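Local coordinates for protein endonuclease 8-like 3 (Homo sapiens, PDB 7JL5) that belongs to the endonuclease VIII-like family and, in this fragment, carries two GRF zinc fingers, each folded around its own zinc ion, at residues P8-H13 with Y34-P39; S53-N58 with C90-W95; S63-V68 with N78-P83. All coordinates share one frame; numbering follows the deposited sequence.

Interaction 1. Residues P8-H13 with Y34-P39; sequences PRCSKH and YACPLP. With ZN (zinc ion), chain C.
Cys-10 SG, His-13 ND1 and Cys-36 SG converge on one zinc ion, and Cys-44 from farther along the chain completes the four-ligand site. The metal bonds are 2.3 Å from Cys-10 SG, 2.3 Å from His-13 ND1 and 2.4 Å from Cys-36 SG. Cysteine suits these places because its soft sulfur binds zinc strongly through a short side chain; histidine adds a flat ligand that other groups can pack against. Cys-36 carries its sulfur anti to the backbone N (chi1 -171°), which brings it to the metal at the rim of the imidazole, in the ring plane and 3.6 Å from His-13 ND1. Leu-38 comes at the same ring from above: its CD1 methyl lies over one face, toward the rim, in a CH-pi contact 3.7 Å from the ring centroid. Lys-12 CB backs the opposite face, so aliphatic carbon lies on both faces of the coordinating ring.

Beyond the metal the contact is apolar. Pro-8 sets its CG over one face of the Tyr-34 ring, 3.6 Å from the centroid, and the two side chains cross at about a right angle. A rigid proline ring offers a flat aromatic its slightly polarised CH groups, a common CH-pi pairing. The site, built from a loop and the turn after strand 32-35, belongs to the first GRF zinc finger. Residues 8-13 lead toward strand 18-21, while Tyr-34 and Ala-35 close strand 32-35, the middle of a three-stranded antiparallel sheet, pairing with Glu-48 on one neighbour and Ile-18 on the other.

Interaction 2. Residues S53-N58 with C90-W95; sequences SFPFCN and CNFFQW. With ZN (zinc ion), chain D.
Phe-92 lays one face of its ring against the backbone of Phe-56 and Cys-57, and this is the compact part of the contact, where the ring buries a large share of its surface. Cys-57 CA is 4.0 Å from the ring centroid in a CH-pi contact, and Phe-56 O stands above the same ring, displaced toward its rim. Phe-92 CG lies anti to the backbone N (chi1 174°), the position from which the ring extends over the opposing chain. At the far end of the ring, Phe-92 CZ meets Pro-55 CB at 3.6 Å, the two side chains crossing at about a right angle. A large aromatic suits this place because it spans from the metal ligand to the proline, and strand 78-81 adds Phe-80 to its surroundings.

The same two segments supply half of a zinc site: Cys-57 SG and Cys-90 SG each bind the ion, with His-59 and Cys-82 as the remaining ligands, the four-ligand core of a GRF zinc finger of the zinc beta-ribbon clan. Cys-90 SG has more to do than hold metal. Phe-92 N donates to it at 3.5 Å, with a fairly straight N-H...S angle of 160°, and Asn-58 N adds a weak hydrogen bond at 3.4 Å, bent to 141°. Backbone N-H groups directed at a zinc-bound sulfur would be expected to offset part of its negative charge.

Away from ring and metal the contact loosens toward solvent. The side chains of Asn-58 and Asn-91 come near each other at the exposed border. At the other end Gln-94, its chain extended, sets NE2 3.6 Å from Pro-55 CG, where the polar amide can lie against the proline ring at the protein surface.

Interaction 3. Residues S63-V68 with N78-P83; sequences STMKTV and NFFVCP. With ZN (zinc ion), chain D.
Four backbone hydrogen bonds join Thr-64 to Val-81 and Lys-66 to Phe-79, each pair giving and receiving once. All four are alike: Thr-64 N to Val-81 O and Lys-66 N to Phe-79 O are both 2.9 Å. Met-65 with Phe-80 lies between them and Thr-67 with Asn-78 follows, both non-hydrogen-bonded pairs, in the regular alternation of an antiparallel beta hairpin.

Outward from the backbone the side chains divide by face. On one, Lys-66 CB sits over the Phe-79 ring, 3.8 Å from its centroid, while Val-68 CG2 comes to the edge of that ring. The lysine chain bends at chi2 (-73°), and farther out its CE meets Val-81 CG2 at 3.6 Å. Lysine fits because its long methylene chain can pack on an aromatic and a valine while its end leads away from them. Phe-93, from the neighbouring strand 93-95, meets the Phe-79 ring too.

On the other face Met-65 CE touches Phe-80 CZ at 3.8 Å, the flexible thioether chain bringing its methyl to the buried ring, and Phe-54 packs against both residues. Ser-63 has OG near Phe-80 CB but gives its polar end to Pro-55 O through a hydrogen bond. Past the strand end, Cys-82 SG binds zinc at 2.3 Å.

The hairpin's register thus rests on the main-chain bonds, whereas the side chains contribute mainly apolar contacts: Phe-80 is buried on one face, and the other places aliphatic and aromatic carbon beneath a lysine whose charged end can stay near solvent.

Interactions 2 and 3 belong to one zinc finger and interaction 1 to the other. The centre of interaction 1 lies about 27 Å from that of interaction 2 and about 22 Å from that of interaction 3, across the middle of the chain, and its nearest atoms stay about 5 Å from either. The zinc ions of the two fingers are 32.9 Å apart. Interactions 2 and 3, with centres about 8 Å apart, share a zinc ion and a sheet: the hairpin 63-68/78-83 is nested in the loop that 53-58 and 90-95 close, and Gln-94 O probably accepts a hydrogen bond from Phe-80 N at 2.8 Å.

Interaction 1. Residues P8-H13 with Y34-P39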
loop_
_atom_site.group_PDB
_atom_site.type_symbol
_atom_site.label_atom_id
_atom_site.label_comp_id
_atom_site.label_asym_id
_atom_site.label_seq_id
_atom_site.Cartn_x
_atom_site.Cartn_y
_atom_site.Cartn_z
ATOM N N PRO A 8 7.671 8.655 1.968
ATOM C CA PRO A 8 8.834 8.381 2.824
ATOM C C PRO A 8 10.043 7.868 2.046
ATOM O O PRO A 8 9.900 7.388 0.923
ATOM C CB PRO A 8 8.315 7.309 3.792
ATOM C CG PRO A 8 7.191 6.646 3.059
ATOM C CD PRO A 8 6.555 7.727 2.225
ATOM N N ARG A 9 11.222 7.974 2.654
ATOM C CA ARG A 9 12.478 7.581 2.034
ATOM C C ARG A 9 13.263 6.715 3.005
ATOM O O ARG A 9 13.237 6.955 4.216
ATOM C CB ARG A 9 13.309 8.809 1.651
ATOM C CG ARG A 9 12.519 9.894 0.942
ATOM C CD ARG A 9 13.305 11.191 0.866
ATOM N NE ARG A 9 12.688 12.142 -0.052
ATOM C CZ ARG A 9 12.987 12.227 -1.344
ATOM N NH1 ARG A 9 13.897 11.418 -1.866
ATOM N NH2 ARG A 9 12.379 13.119 -2.113
ATOM N N CYS A 10 13.958 5.709 2.479
ATOM C CA CYS A 10 14.855 4.950 3.333
ATOM C C CYS A 10 15.913 5.886 3.922
ATOM O O CYS A 10 16.086 7.027 3.489
ATOM C CB CYS A 10 15.495 3.797 2.559
ATOM S SG CYS A 10 16.259 4.239 0.984
ATOM N N SER A 11 16.613 5.392 4.942
ATOM C CA SER A 11 17.559 6.223 5.677
ATOM C C SER A 11 18.963 6.155 5.087
ATOM O O SER A 11 19.601 7.192 4.880
ATOM C CB SER A 11 17.576 5.806 7.149
ATOM O OG SER A 11 17.379 4.410 7.280
ATOM N N LYS A 12 19.459 4.945 4.819
ATOM C CA LYS A 12 20.777 4.803 4.210
ATOM C C LYS A 12 20.872 5.626 2.932
ATOM O O LYS A 12 21.789 6.439 2.766
ATOM C CB LYS A 12 21.064 3.328 3.926
ATOM N N HIS A 13 19.935 5.423 2.014
ATOM C CA HIS A 13 19.797 6.246 0.823
ATOM C C HIS A 13 18.583 7.142 1.007
ATOM O O HIS A 13 17.553 6.704 1.527
ATOM C CB HIS A 13 19.632 5.388 -0.430
ATOM C CG HIS A 13 20.265 4.036 -0.323
ATOM N ND1 HIS A 13 19.543 2.869 -0.419
ATOM C CD2 HIS A 13 21.553 3.666 -0.119
ATOM C CE1 HIS A 13 20.356 1.835 -0.284
ATOM N NE2 HIS A 13 21.581 2.293 -0.101
ATOM N N TYR A 34 6.219 0.267 2.677
ATOM C CA TYR A 34 7.260 0.994 1.973
ATOM C C TYR A 34 8.605 0.310 2.167
ATOM O O TYR A 34 8.970 -0.082 3.285
ATOM C CB TYR A 34 7.340 2.436 2.470
ATOM C CG TYR A 34 6.100 3.242 2.187
ATOM C CD1 TYR A 34 5.662 3.442 0.886
ATOM C CD2 TYR A 34 5.370 3.813 3.220
ATOM C CE1 TYR A 34 4.529 4.181 0.619
ATOM C CE2 TYR A 34 4.234 4.556 2.964
ATOM C CZ TYR A 34 3.819 4.736 1.661
ATOM O OH TYR A 34 2.688 5.475 1.397
ATOM N N ALA A 35 9.342 0.186 1.062
ATOM C CA ALA A 35 10.633 -0.481 1.041
ATOM C C ALA A 35 11.579 0.283 0.126
ATOM O O ALA A 35 11.170 1.164 -0.637
ATOM C CB ALA A 35 10.503 -1.937 0.576
ATOM N N CYS A 36 12.856 -0.080 0.203
ATOM C CA CYS A 36 13.880 0.592 -0.580
ATOM C C CYS A 36 13.568 0.476 -2.072
ATOM O O CYS A 36 13.107 -0.576 -2.532
ATOM C CB CYS A 36 15.254 -0.012 -0.278
ATOM S SG CYS A 36 16.657 0.874 -0.982
ATOM N N PRO A 37 13.804 1.533 -2.854
ATOM C CA PRO A 37 13.456 1.501 -4.281
ATOM C C PRO A 37 14.534 0.972 -5.215
ATOM O O PRO A 37 14.253 0.813 -6.411
ATOM C CB PRO A 37 13.180 2.985 -4.582
ATOM C CG PRO A 37 14.152 3.702 -3.688
ATOM C CD PRO A 37 14.231 2.876 -2.416
ATOM N N LEU A 38 15.736 0.703 -4.725
ATOM C CA LEU A 38 16.840 0.301 -5.583
ATOM C C LEU A 38 16.696 -1.160 -5.989
ATOM O O LEU A 38 15.847 -1.886 -5.472
ATOM C CB LEU A 38 18.162 0.537 -4.859
ATOM C CG LEU A 38 18.376 1.952 -4.314
ATOM C CD1 LEU A 38 19.786 2.113 -3.767
ATOM C CD2 LEU A 38 18.089 2.991 -5.388
ATOM N N PRO A 39 17.514 -1.621 -6.938
ATOM C CA PRO A 39 17.482 -3.039 -7.310
ATOM C C PRO A 39 17.700 -3.934 -6.100
ATOM O O PRO A 39 18.169 -3.498 -5.046
ATOM C CB PRO A 39 18.633 -3.170 -8.316
ATOM C CG PRO A 39 18.785 -1.801 -8.885
ATOM C CD PRO A 39 18.465 -0.855 -7.762
HETATM ZN ZN ZN C . 17.581 2.422 0.626
#

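Interaction 2. Residues S53-N58 with C90-W95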
loop_
_atom_site.group_PDB
_atom_site.type_symbol
_atom_site.label_atom_id
_atom_site.label_comp_id
_atom_site.label_asym_id
_atom_site.label_seq_id
_atom_site.Cartn_x
_atom_site.Cartn_y
_atom_site.Cartn_z
ATOM N N SER A 53 -1.563 4.878 8.765
ATOM C CA SER A 53 -2.374 6.089 8.723
ATOM C C SER A 53 -3.475 6.024 7.669
ATOM O O SER A 53 -4.094 7.054 7.372
ATOM C CB SER A 53 -1.488 7.314 8.473
ATOM O OG SER A 53 -2.267 8.494 8.364
ATOM N N PHE A 54 -3.736 4.850 7.098
ATOM C CA PHE A 54 -4.803 4.714 6.123
ATOM C C PHE A 54 -6.165 4.779 6.813
ATOM O O PHE A 54 -6.282 4.502 8.008
ATOM C CB PHE A 54 -4.680 3.393 5.368
ATOM C CG PHE A 54 -3.564 3.357 4.357
ATOM C CD1 PHE A 54 -2.723 4.445 4.171
ATOM C CD2 PHE A 54 -3.361 2.224 3.587
ATOM C CE1 PHE A 54 -1.703 4.399 3.237
ATOM C CE2 PHE A 54 -2.346 2.172 2.655
ATOM C CZ PHE A 54 -1.515 3.262 2.479
ATOM N N PRO A 55 -7.212 5.147 6.079
ATOM C CA PRO A 55 -8.563 5.113 6.652
ATOM C C PRO A 55 -8.999 3.687 6.960
ATOM O O PRO A 55 -8.370 2.704 6.562
ATOM C CB PRO A 55 -9.439 5.746 5.564
ATOM C CG PRO A 55 -8.634 5.641 4.304
ATOM C CD PRO A 55 -7.197 5.735 4.726
ATOM N N PHE A 56 -10.106 3.589 7.690
ATOM C CA PHE A 56 -10.732 2.314 8.008
ATOM C C PHE A 56 -11.943 2.116 7.106
ATOM O O PHE A 56 -12.757 3.032 6.945
ATOM C CB PHE A 56 -11.157 2.261 9.476
ATOM C CG PHE A 56 -10.012 2.324 10.444
ATOM C CD1 PHE A 56 -9.374 1.167 10.861
ATOM C CD2 PHE A 56 -9.575 3.540 10.942
ATOM C CE1 PHE A 56 -8.321 1.222 11.751
ATOM C CE2 PHE A 56 -8.521 3.600 11.833
ATOM C CZ PHE A 56 -7.895 2.440 12.239
ATOM N N CYS A 57 -12.058 0.929 6.518
ATOM C CA CYS A 57 -13.232 0.611 5.722
ATOM C C CYS A 57 -14.421 0.362 6.649
ATOM O O CYS A 57 -14.317 0.435 7.878
ATOM C CB CYS A 57 -12.963 -0.595 4.824
ATOM S SG CYS A 57 -12.984 -2.196 5.658
ATOM N N ASN A 58 -15.571 0.059 6.053
ATOM C CA ASN A 58 -16.790 -0.094 6.838
ATOM C C ASN A 58 -16.805 -1.366 7.673
ATOM O O ASN A 58 -17.687 -1.511 8.525
ATOM C CB ASN A 58 -18.001 -0.051 5.909
ATOM C CG ASN A 58 -18.201 1.318 5.287
ATOM O OD1 ASN A 58 -18.207 1.464 4.065
ATOM N ND2 ASN A 58 -18.355 2.332 6.130
ATOM N N CYS A 90 -16.628 -4.545 1.488
ATOM C CA CYS A 90 -17.644 -3.559 1.823
ATOM C C CYS A 90 -17.652 -2.504 0.716
ATOM O O CYS A 90 -17.000 -2.656 -0.322
ATOM C CB CYS A 90 -17.389 -2.954 3.200
ATOM S SG CYS A 90 -15.971 -1.844 3.302
ATOM N N ASN A 91 -18.374 -1.408 0.928
ATOM C CA ASN A 91 -18.556 -0.389 -0.096
ATOM C C ASN A 91 -17.695 0.847 0.136
ATOM O O ASN A 91 -17.926 1.877 -0.505
ATOM C CB ASN A 91 -20.032 0.008 -0.173
ATOM C CG ASN A 91 -20.514 0.710 1.082
ATOM O OD1 ASN A 91 -20.600 0.108 2.152
ATOM N ND2 ASN A 91 -20.836 1.993 0.953
ATOM N N PHE A 92 -16.702 0.764 1.017
ATOM C CA PHE A 92 -15.893 1.927 1.353
ATOM C C PHE A 92 -15.035 2.356 0.169
ATOM O O PHE A 92 -14.403 1.527 -0.492
ATOM C CB PHE A 92 -15.009 1.616 2.564
ATOM C CG PHE A 92 -14.026 2.705 2.899
ATOM C CD1 PHE A 92 -14.437 3.850 3.561
ATOM C CD2 PHE A 92 -12.688 2.577 2.564
ATOM C CE1 PHE A 92 -13.537 4.852 3.872
ATOM C CE2 PHE A 92 -11.782 3.576 2.873
ATOM C CZ PHE A 92 -12.208 4.714 3.528
ATOM N N PHE A 93 -15.023 3.661 -0.099
ATOM C CA PHE A 93 -14.122 4.256 -1.075
ATOM C C PHE A 93 -13.769 5.658 -0.599
ATOM O O PHE A 93 -14.618 6.359 -0.040
ATOM C CB PHE A 93 -14.742 4.325 -2.475
ATOM C CG PHE A 93 -13.909 5.091 -3.462
ATOM C CD1 PHE A 93 -12.966 4.444 -4.244
ATOM C CD2 PHE A 93 -14.058 6.460 -3.600
ATOM C CE1 PHE A 93 -12.196 5.148 -5.147
ATOM C CE2 PHE A 93 -13.289 7.167 -4.498
ATOM C CZ PHE A 93 -12.358 6.510 -5.273
ATOM N N GLN A 94 -12.524 6.066 -0.834
ATOM C CA GLN A 94 -12.061 7.376 -0.393
ATOM C C GLN A 94 -10.832 7.774 -1.193
ATOM O O GLN A 94 -9.870 7.003 -1.279
ATOM C CB GLN A 94 -11.740 7.362 1.107
ATOM C CG GLN A 94 -11.265 8.694 1.654
ATOM C CD GLN A 94 -11.073 8.668 3.158
ATOM O OE1 GLN A 94 -12.010 8.403 3.910
ATOM N NE2 GLN A 94 -9.852 8.940 3.603
ATOM N N TRP A 95 -10.866 8.973 -1.772
ATOM C CA TRP A 95 -9.693 9.511 -2.445
ATOM C C TRP A 95 -8.609 9.842 -1.426
ATOM O O TRP A 95 -8.895 10.305 -0.317
ATOM C CB TRP A 95 -10.051 10.768 -3.239
ATOM C CG TRP A 95 -10.886 10.517 -4.458
ATOM C CD1 TRP A 95 -12.191 10.871 -4.644
ATOM C CD2 TRP A 95 -10.472 9.859 -5.662
ATOM N NE1 TRP A 95 -12.616 10.475 -5.890
ATOM C CE2 TRP A 95 -11.579 9.851 -6.534
ATOM C CE3 TRP A 95 -9.274 9.276 -6.085
ATOM C CZ2 TRP A 95 -11.524 9.282 -7.804
ATOM C CZ3 TRP A 95 -9.221 8.712 -7.346
ATOM C CH2 TRP A 95 -10.339 8.719 -8.191
HETATM ZN ZN ZN D . -14.523 -3.470 4.410
#

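Interaction 3. Residues S63-V68 with N78-P83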
loop_
_atom_site.group_PDB
_atom_site.type_symbol
_atom_site.label_atom_id
_atom_site.label_comp_id
_atom_site.label_asym_id
_atom_site.label_seq_id
_atom_site.Cartn_x
_atom_site.Cartn_y
_atom_site.Cartn_z
ATOM N N SER A 63 -7.972 0.055 5.355
ATOM C CA SER A 63 -8.198 -0.000 3.921
ATOM C C SER A 63 -6.886 -0.239 3.180
ATOM O O SER A 63 -5.790 -0.095 3.731
ATOM C CB SER A 63 -8.854 1.292 3.437
ATOM O OG SER A 63 -8.141 2.426 3.898
ATOM N N THR A 64 -7.014 -0.627 1.912
ATOM C CA THR A 64 -5.885 -0.836 1.018
ATOM C C THR A 64 -5.850 0.275 -0.022
ATOM O O THR A 64 -6.901 0.750 -0.471
ATOM C CB THR A 64 -5.972 -2.200 0.326
ATOM O OG1 THR A 64 -5.661 -3.235 1.266
ATOM C CG2 THR A 64 -5.005 -2.278 -0.847
ATOM N N MET A 65 -4.641 0.678 -0.405
ATOM C CA MET A 65 -4.433 1.779 -1.334
ATOM C C MET A 65 -4.269 1.243 -2.750
ATOM O O MET A 65 -3.525 0.283 -2.978
ATOM C CB MET A 65 -3.201 2.599 -0.938
ATOM C CG MET A 65 -3.007 3.861 -1.770
ATOM S SD MET A 65 -1.384 4.627 -1.563
ATOM C CE MET A 65 -1.749 5.906 -0.363
ATOM N N LYS A 66 -4.964 1.879 -3.693
ATOM C CA LYS A 66 -4.867 1.562 -5.107
ATOM C C LYS A 66 -4.525 2.829 -5.881
ATOM O O LYS A 66 -4.692 3.948 -5.385
ATOM C CB LYS A 66 -6.179 0.986 -5.660
ATOM C CG LYS A 66 -6.831 -0.082 -4.805
ATOM C CD LYS A 66 -6.076 -1.393 -4.873
ATOM C CE LYS A 66 -6.925 -2.524 -4.323
ATOM N NZ LYS A 66 -6.178 -3.807 -4.281
ATOM N N THR A 67 -4.066 2.640 -7.114
ATOM C CA THR A 67 -3.780 3.736 -8.026
ATOM C C THR A 67 -4.585 3.566 -9.308
ATOM O O THR A 67 -4.996 2.459 -9.669
ATOM C CB THR A 67 -2.282 3.817 -8.356
ATOM O OG1 THR A 67 -1.840 2.572 -8.909
ATOM C CG2 THR A 67 -1.477 4.124 -7.104
ATOM N N VAL A 68 -4.809 4.684 -9.991
ATOM C CA VAL A 68 -5.579 4.685 -11.230
ATOM C C VAL A 68 -4.680 4.256 -12.382
ATOM O O VAL A 68 -3.603 4.826 -12.592
ATOM C CB VAL A 68 -6.190 6.071 -11.488
ATOM C CG1 VAL A 68 -6.929 6.086 -12.819
ATOM C CG2 VAL A 68 -7.117 6.463 -10.346
ATOM N N ASN A 78 -4.368 8.217 -6.043
ATOM C CA ASN A 78 -4.507 7.087 -5.138
ATOM C C ASN A 78 -5.862 7.139 -4.444
ATOM O O ASN A 78 -6.407 8.215 -4.188
ATOM C CB ASN A 78 -3.388 7.079 -4.092
ATOM C CG ASN A 78 -2.007 6.991 -4.713
ATOM O OD1 ASN A 78 -1.459 5.903 -4.887
ATOM N ND2 ASN A 78 -1.435 8.142 -5.049
ATOM N N PHE A 79 -6.406 5.960 -4.152
ATOM C CA PHE A 79 -7.654 5.858 -3.409
ATOM C C PHE A 79 -7.581 4.664 -2.467
ATOM O O PHE A 79 -6.631 3.881 -2.496
ATOM C CB PHE A 79 -8.874 5.764 -4.341
ATOM C CG PHE A 79 -8.760 4.713 -5.414
ATOM C CD1 PHE A 79 -8.077 4.973 -6.591
ATOM C CD2 PHE A 79 -9.371 3.479 -5.262
ATOM C CE1 PHE A 79 -7.986 4.016 -7.585
ATOM C CE2 PHE A 79 -9.288 2.520 -6.255
ATOM C CZ PHE A 79 -8.592 2.788 -7.418
ATOM N N PHE A 80 -8.592 4.542 -1.610
ATOM C CA PHE A 80 -8.635 3.510 -0.583
ATOM C C PHE A 80 -9.893 2.668 -0.738
ATOM O O PHE A 80 -10.970 3.193 -1.042
ATOM C CB PHE A 80 -8.582 4.128 0.820
ATOM C CG PHE A 80 -7.314 4.882 1.101
ATOM C CD1 PHE A 80 -6.145 4.206 1.406
ATOM C CD2 PHE A 80 -7.289 6.267 1.059
ATOM C CE1 PHE A 80 -4.978 4.896 1.663
ATOM C CE2 PHE A 80 -6.124 6.962 1.317
ATOM C CZ PHE A 80 -4.967 6.275 1.619
ATOM N N VAL A 81 -9.753 1.358 -0.526
ATOM C CA VAL A 81 -10.853 0.414 -0.677
ATOM C C VAL A 81 -10.775 -0.639 0.421
ATOM O O VAL A 81 -9.795 -0.732 1.161
ATOM C CB VAL A 81 -10.847 -0.270 -2.063
ATOM C CG1 VAL A 81 -11.068 0.750 -3.163
ATOM C CG2 VAL A 81 -9.539 -1.017 -2.276
ATOM N N CYS A 82 -11.833 -1.438 0.516
ATOM C CA CYS A 82 -11.855 -2.559 1.444
ATOM C C CYS A 82 -10.910 -3.700 1.060
ATOM O O CYS A 82 -10.871 -4.104 -0.104
ATOM C CB CYS A 82 -13.245 -3.189 1.465
ATOM S SG CYS A 82 -13.475 -4.510 2.664
ATOM N N PRO A 83 -10.058 -4.156 2.001
ATOM C CA PRO A 83 -9.039 -5.147 1.626
ATOM C C PRO A 83 -9.384 -6.628 1.649
ATOM O O PRO A 83 -8.510 -7.447 1.955
ATOM C CB PRO A 83 -7.987 -4.839 2.700
ATOM C CG PRO A 83 -8.850 -4.658 3.935
ATOM C CD PRO A 83 -10.105 -3.928 3.440
HETATM ZN ZN ZN D . -14.523 -3.470 4.410
#